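PDB 6HCP: BauA from Acinetobacter baumannii, which probably serves as a TonB-dependent outer-membrane receptor that takes up ferric preacinetobactin, supplying the bacterium with iron. Local coordinates for residues A[91-103]-A[681-695]. Sequence-based numbering, arbitrary orientation.
Sequences IYTNGASGGWSEN and YWAQPQLTNLALGAP
Gln686 reaches from the 681-695 hairpin, which lies just ahead of the last barrel strand, 697-705, to Trp100 and Asn103 of the plug, so the contact joins plug to barrel as in other TonB-dependent receptors. From CB outward, Gln686 meets the plug atom by atom. Its CB lies 4.0 Å from Trp100 CZ2. With CG anti to the carbonyl carbon (chi1 -71°), that atom comes 3.3 Å from Asn103 OD1, and the extended chain beyond it carries the amide on to its partners. There the two branches part: OE1 stays near Trp100 CH2, with the amide plane about perpendicular to the indole, while NE2 gives a nearly straight hydrogen bond to Asn103 OD1 (2.8 Å). The acceptor lies in the Gln686 amide plane, but the donor stands 41° above the carbonyl plane of Asn103. Leu687 continues the apolar side, its CD1 3.5 Å from Trp100 CZ2.

Asn103 has its own ties: ND2 donates to Asn94 OD1 and to a water that bridges to Gln684 O. Asn94 therefore comes in braced, its CB against Gln684 O and its ND2 beside Pro685 CB, the side chains of Asn94 and Pro685 crossing at about a right angle. A second water is held by Asn94 O, Asn94 ND2 and Ala691 O, linking the plug loop to the hairpin. Farther along, Ser97 packs its CB on Ala694, while its OG turns to Gln220 and Lys222. Next to this pair the backbones meet directly: Ala694 N donates to Gly95 O at 2.9 Å, and Ala694 CB rests 3.3 Å from that same oxygen.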
loop_
_atom_site.group_PDB
_atom_site.type_symbol
_atom_site.label_atom_id
_atom_site.label_comp_id
_atom_site.label_asym_id
_atom_site.label_seq_id
_atom_site.Cartn_x
_atom_site.Cartn_y
_atom_site.Cartn_z
ATOM N N ILE A 91 -4.124 -9.556 26.848
ATOM C CA ILE A 91 -5.445 -9.188 26.367
ATOM C C ILE A 91 -5.570 -9.624 24.901
ATOM O O ILE A 91 -4.633 -9.495 24.124
ATOM C CB ILE A 91 -5.674 -7.680 26.573
ATOM C CG1 ILE A 91 -5.559 -7.355 28.072
ATOM C CG2 ILE A 91 -7.002 -7.250 25.968
ATOM C CD1 ILE A 91 -5.980 -5.996 28.470
ATOM N N TYR A 92 -6.710 -10.220 24.566
ATOM C CA TYR A 92 -6.949 -10.677 23.206
ATOM C C TYR A 92 -8.277 -10.123 22.702
ATOM O O TYR A 92 -9.293 -10.206 23.400
ATOM C CB TYR A 92 -6.983 -12.201 23.122
ATOM C CG TYR A 92 -7.302 -12.714 21.745
ATOM C CD1 TYR A 92 -6.389 -12.572 20.707
ATOM C CD2 TYR A 92 -8.555 -13.236 21.449
ATOM C CE1 TYR A 92 -6.726 -12.910 19.404
ATOM C CE2 TYR A 92 -8.900 -13.583 20.157
ATOM C CZ TYR A 92 -7.966 -13.464 19.138
ATOM O OH TYR A 92 -8.325 -13.780 17.866
ATOM N N THR A 93 -8.264 -9.619 21.464
ATOM C CA THR A 93 -9.486 -9.270 20.746
ATOM C C THR A 93 -9.480 -9.988 19.397
ATOM O O THR A 93 -8.420 -10.167 18.777
ATOM C CB THR A 93 -9.656 -7.746 20.581
ATOM O OG1 THR A 93 -10.896 -7.507 19.905
ATOM C CG2 THR A 93 -8.521 -7.111 19.811
ATOM N N ASN A 94 -10.677 -10.317 18.900
ATOM C CA ASN A 94 -10.849 -10.861 17.582
ATOM C C ASN A 94 -10.611 -9.761 16.522
ATOM O O ASN A 94 -10.438 -10.071 15.368
ATOM C CB ASN A 94 -12.220 -11.505 17.399
ATOM C CG ASN A 94 -13.367 -10.555 17.604
ATOM O OD1 ASN A 94 -13.534 -10.000 18.704
ATOM N ND2 ASN A 94 -14.115 -10.307 16.535
ATOM N N GLY A 95 -10.749 -8.481 16.897
ATOM C CA GLY A 95 -10.238 -7.373 16.067
ATOM C C GLY A 95 -11.119 -6.999 14.881
ATOM O O GLY A 95 -10.672 -6.272 13.999
ATOM N N ALA A 96 -12.404 -7.368 14.907
ATOM C CA ALA A 96 -13.332 -6.989 13.850
ATOM C C ALA A 96 -13.609 -5.487 13.925
ATOM O O ALA A 96 -13.518 -4.854 14.994
ATOM C CB ALA A 96 -14.617 -7.783 13.950
ATOM N N SER A 97 -13.947 -4.923 12.764
ATOM C CA SER A 97 -14.391 -3.550 12.661
ATOM C C SER A 97 -15.922 -3.487 12.669
ATOM O O SER A 97 -16.583 -4.192 11.913
ATOM C CB SER A 97 -13.837 -2.899 11.385
ATOM O OG SER A 97 -14.475 -1.649 11.156
ATOM N N GLY A 98 -16.480 -2.574 13.468
ATOM C CA GLY A 98 -17.892 -2.256 13.411
ATOM C C GLY A 98 -18.774 -3.402 13.881
ATOM O O GLY A 98 -19.880 -3.575 13.393
ATOM N N GLY A 99 -18.328 -4.111 14.921
ATOM C CA GLY A 99 -19.180 -5.055 15.616
ATOM C C GLY A 99 -20.238 -4.330 16.433
ATOM O O GLY A 99 -20.185 -3.102 16.615
ATOM N N TRP A 100 -21.188 -5.105 16.957
ATOM C CA TRP A 100 -22.250 -4.543 17.787
ATOM C C TRP A 100 -21.769 -4.251 19.215
ATOM O O TRP A 100 -22.457 -3.575 19.978
ATOM C CB TRP A 100 -23.477 -5.453 17.755
ATOM C CG TRP A 100 -23.182 -6.894 18.025
ATOM C CD1 TRP A 100 -22.967 -7.884 17.114
ATOM C CD2 TRP A 100 -23.120 -7.522 19.318
ATOM N NE1 TRP A 100 -22.751 -9.077 17.748
ATOM C CE2 TRP A 100 -22.924 -8.899 19.093
ATOM C CE3 TRP A 100 -23.306 -7.068 20.628
ATOM C CZ2 TRP A 100 -22.767 -9.802 20.141
ATOM C CZ3 TRP A 100 -23.151 -7.966 21.667
ATOM C CH2 TRP A 100 -22.858 -9.308 21.424
ATOM N N SER A 101 -20.579 -4.733 19.574
ATOM C CA SER A 101 -19.927 -4.370 20.828
ATOM C C SER A 101 -18.426 -4.542 20.663
ATOM O O SER A 101 -17.978 -5.224 19.743
ATOM C CB SER A 101 -20.411 -5.190 22.013
ATOM O OG SER A 101 -19.785 -6.472 22.045
ATOM N N GLU A 102 -17.674 -4.029 21.639
ATOM C CA GLU A 102 -16.262 -4.404 21.792
ATOM C C GLU A 102 -16.212 -5.851 22.290
ATOM O O GLU A 102 -17.203 -6.394 22.800
ATOM C CB GLU A 102 -15.534 -3.504 22.795
ATOM C CG GLU A 102 -15.592 -2.016 22.464
ATOM C CD GLU A 102 -14.670 -1.162 23.316
ATOM O OE1 GLU A 102 -13.500 -1.560 23.445
ATOM O OE2 GLU A 102 -15.115 -0.083 23.843
ATOM N N ASN A 103 -15.075 -6.495 22.062
ATOM C CA ASN A 103 -14.913 -7.887 22.472
ATOM C C ASN A 103 -13.454 -8.139 22.824
ATOM O O ASN A 103 -12.584 -8.100 21.956
ATOM C CB ASN A 103 -15.352 -8.866 21.389
ATOM C CG ASN A 103 -15.290 -10.311 21.865
ATOM O OD1 ASN A 103 -15.693 -10.602 22.984
ATOM N ND2 ASN A 103 -14.745 -11.206 21.058
ATOM N N TYR A 681 -7.997 -12.187 7.926
ATOM C CA TYR A 681 -8.011 -13.311 8.856
ATOM C C TYR A 681 -9.394 -13.471 9.481
ATOM O O TYR A 681 -10.128 -12.485 9.693
ATOM C CB TYR A 681 -6.949 -13.122 9.944
ATOM C CG TYR A 681 -7.156 -11.931 10.842
ATOM C CD1 TYR A 681 -6.689 -10.677 10.478
ATOM C CD2 TYR A 681 -7.815 -12.048 12.065
ATOM C CE1 TYR A 681 -6.823 -9.578 11.313
ATOM C CE2 TYR A 681 -7.979 -10.950 12.898
ATOM C CZ TYR A 681 -7.455 -9.719 12.537
ATOM O OH TYR A 681 -7.650 -8.616 13.315
ATOM N N TRP A 682 -9.717 -14.729 9.796
ATOM C CA TRP A 682 -10.868 -15.103 10.624
ATOM C C TRP A 682 -10.436 -15.067 12.090
ATOM O O TRP A 682 -9.379 -15.574 12.430
ATOM C CB TRP A 682 -11.346 -16.526 10.302
ATOM C CG TRP A 682 -11.844 -16.779 8.915
ATOM C CD1 TRP A 682 -11.354 -17.704 8.035
ATOM C CD2 TRP A 682 -13.076 -16.294 8.352
ATOM N NE1 TRP A 682 -12.146 -17.745 6.920
ATOM C CE2 TRP A 682 -13.210 -16.900 7.086
ATOM C CE3 TRP A 682 -14.017 -15.328 8.744
ATOM C CZ2 TRP A 682 -14.329 -16.692 6.285
ATOM C CZ3 TRP A 682 -15.110 -15.105 7.941
ATOM C CH2 TRP A 682 -15.258 -15.777 6.726
ATOM N N ALA A 683 -11.362 -14.657 12.954
ATOM C CA ALA A 683 -11.218 -14.852 14.410
ATOM C C ALA A 683 -12.624 -14.965 14.997
ATOM O O ALA A 683 -13.604 -14.681 14.313
ATOM C CB ALA A 683 -10.455 -13.707 15.017
ATOM N N GLN A 684 -12.722 -15.316 16.285
ATOM C CA GLN A 684 -14.007 -15.683 16.837
ATOM C C GLN A 684 -14.583 -14.496 17.585
ATOM O O GLN A 684 -14.073 -14.110 18.636
ATOM C CB GLN A 684 -13.918 -16.895 17.771
ATOM C CG GLN A 684 -15.284 -17.338 18.307
ATOM C CD GLN A 684 -15.356 -18.814 18.620
ATOM O OE1 GLN A 684 -15.326 -19.215 19.786
ATOM N NE2 GLN A 684 -15.548 -19.630 17.581
ATOM N N PRO A 685 -15.755 -13.992 17.158
ATOM C CA PRO A 685 -16.461 -12.953 17.914
ATOM C C PRO A 685 -17.381 -13.590 18.966
ATOM O O PRO A 685 -17.503 -14.826 19.033
ATOM C CB PRO A 685 -17.261 -12.274 16.799
ATOM C CG PRO A 685 -17.674 -13.437 15.920
ATOM C CD PRO A 685 -16.510 -14.416 15.973
ATOM N N GLN A 686 -18.166 -12.751 19.631
ATOM C CA GLN A 686 -19.282 -13.230 20.467
ATOM C C GLN A 686 -20.448 -13.712 19.603
ATOM O O GLN A 686 -20.736 -13.146 18.541
ATOM C CB GLN A 686 -19.733 -12.105 21.388
ATOM C CG GLN A 686 -18.708 -11.821 22.471
ATOM C CD GLN A 686 -19.184 -10.778 23.453
ATOM O OE1 GLN A 686 -20.365 -10.705 23.761
ATOM N NE2 GLN A 686 -18.245 -10.044 24.039
ATOM N N LEU A 687 -21.075 -14.800 20.061
ATOM C CA LEU A 687 -22.383 -15.333 19.622
ATOM C C LEU A 687 -22.310 -16.089 18.288
ATOM O O LEU A 687 -23.121 -16.958 18.072
ATOM C CB LEU A 687 -23.436 -14.225 19.570
ATOM C CG LEU A 687 -23.693 -13.513 20.902
ATOM C CD1 LEU A 687 -24.881 -12.571 20.777
ATOM C CD2 LEU A 687 -23.907 -14.501 22.049
ATOM N N THR A 688 -21.355 -15.772 17.409
ATOM C CA THR A 688 -21.195 -16.503 16.148
ATOM C C THR A 688 -19.751 -17.012 16.075
ATOM O O THR A 688 -18.903 -16.594 16.854
ATOM C CB THR A 688 -21.524 -15.636 14.920
ATOM O OG1 THR A 688 -20.661 -14.498 14.959
ATOM C CG2 THR A 688 -22.971 -15.191 14.849
ATOM N N ASN A 689 -19.470 -17.912 15.129
ATOM C CA ASN A 689 -18.206 -18.662 15.112
ATOM C C ASN A 689 -17.019 -17.816 14.629
ATOM O O ASN A 689 -15.905 -17.975 15.148
ATOM C CB ASN A 689 -18.292 -19.911 14.238
ATOM C CG ASN A 689 -19.256 -20.974 14.725
ATOM O OD1 ASN A 689 -19.730 -21.748 13.905
ATOM N ND2 ASN A 689 -19.528 -21.044 16.033
ATOM N N LEU A 690 -17.234 -16.970 13.599
ATOM C CA LEU A 690 -16.149 -16.303 12.900
ATOM C C LEU A 690 -16.564 -14.889 12.500
ATOM O O LEU A 690 -17.702 -14.656 12.149
ATOM C CB LEU A 690 -15.819 -17.043 11.599
ATOM C CG LEU A 690 -15.332 -18.477 11.696
ATOM C CD1 LEU A 690 -15.138 -19.028 10.290
ATOM C CD2 LEU A 690 -14.051 -18.583 12.492
ATOM N N ALA A 691 -15.575 -14.002 12.435
ATOM C CA ALA A 691 -15.713 -12.713 11.812
ATOM C C ALA A 691 -14.344 -12.311 11.262
ATOM O O ALA A 691 -13.314 -12.698 11.793
ATOM C CB ALA A 691 -16.216 -11.698 12.803
ATOM N N LEU A 692 -14.349 -11.540 10.173
ATOM C CA LEU A 692 -13.115 -11.033 9.615
ATOM C C LEU A 692 -12.539 -9.927 10.501
ATOM O O LEU A 692 -13.256 -9.048 10.951
ATOM C CB LEU A 692 -13.378 -10.478 8.211
ATOM C CG LEU A 692 -13.609 -11.516 7.126
ATOM C CD1 LEU A 692 -14.030 -10.822 5.834
ATOM C CD2 LEU A 692 -12.365 -12.363 6.897
ATOM N N GLY A 693 -11.215 -9.929 10.638
ATOM C CA GLY A 693 -10.492 -8.853 11.281
ATOM C C GLY A 693 -10.579 -7.563 10.474
ATOM O O GLY A 693 -10.762 -7.594 9.270
ATOM N N ALA A 694 -10.376 -6.443 11.154
ATOM C CA ALA A 694 -10.424 -5.134 10.548
ATOM C C ALA A 694 -9.378 -5.044 9.442
ATOM O O ALA A 694 -8.253 -5.510 9.596
ATOM C CB ALA A 694 -10.183 -4.075 11.595
ATOM N N PRO A 695 -9.714 -4.393 8.311
ATOM C CA PRO A 695 -8.740 -4.178 7.232
ATOM C C PRO A 695 -7.734 -3.068 7.567
ATOM O O PRO A 695 -7.849 -2.388 8.598
ATOM C CB PRO A 695 -9.638 -3.729 6.086
ATOM C CG PRO A 695 -10.713 -2.926 6.777
ATOM C CD PRO A 695 -10.975 -3.679 8.084
HETATM O O HOH W 1 -10.132 -15.834 17.740
HETATM O O HOH W 2 -6.800 -9.208 16.185
HETATM O O HOH W 3 -12.786 -11.017 14.042
HETATM O O HOH W 4 -13.988 -6.497 10.256
HETATM O O HOH W 5 -21.742 -11.420 16.662
HETATM O O HOH W 6 -15.100 -14.130 21.213
#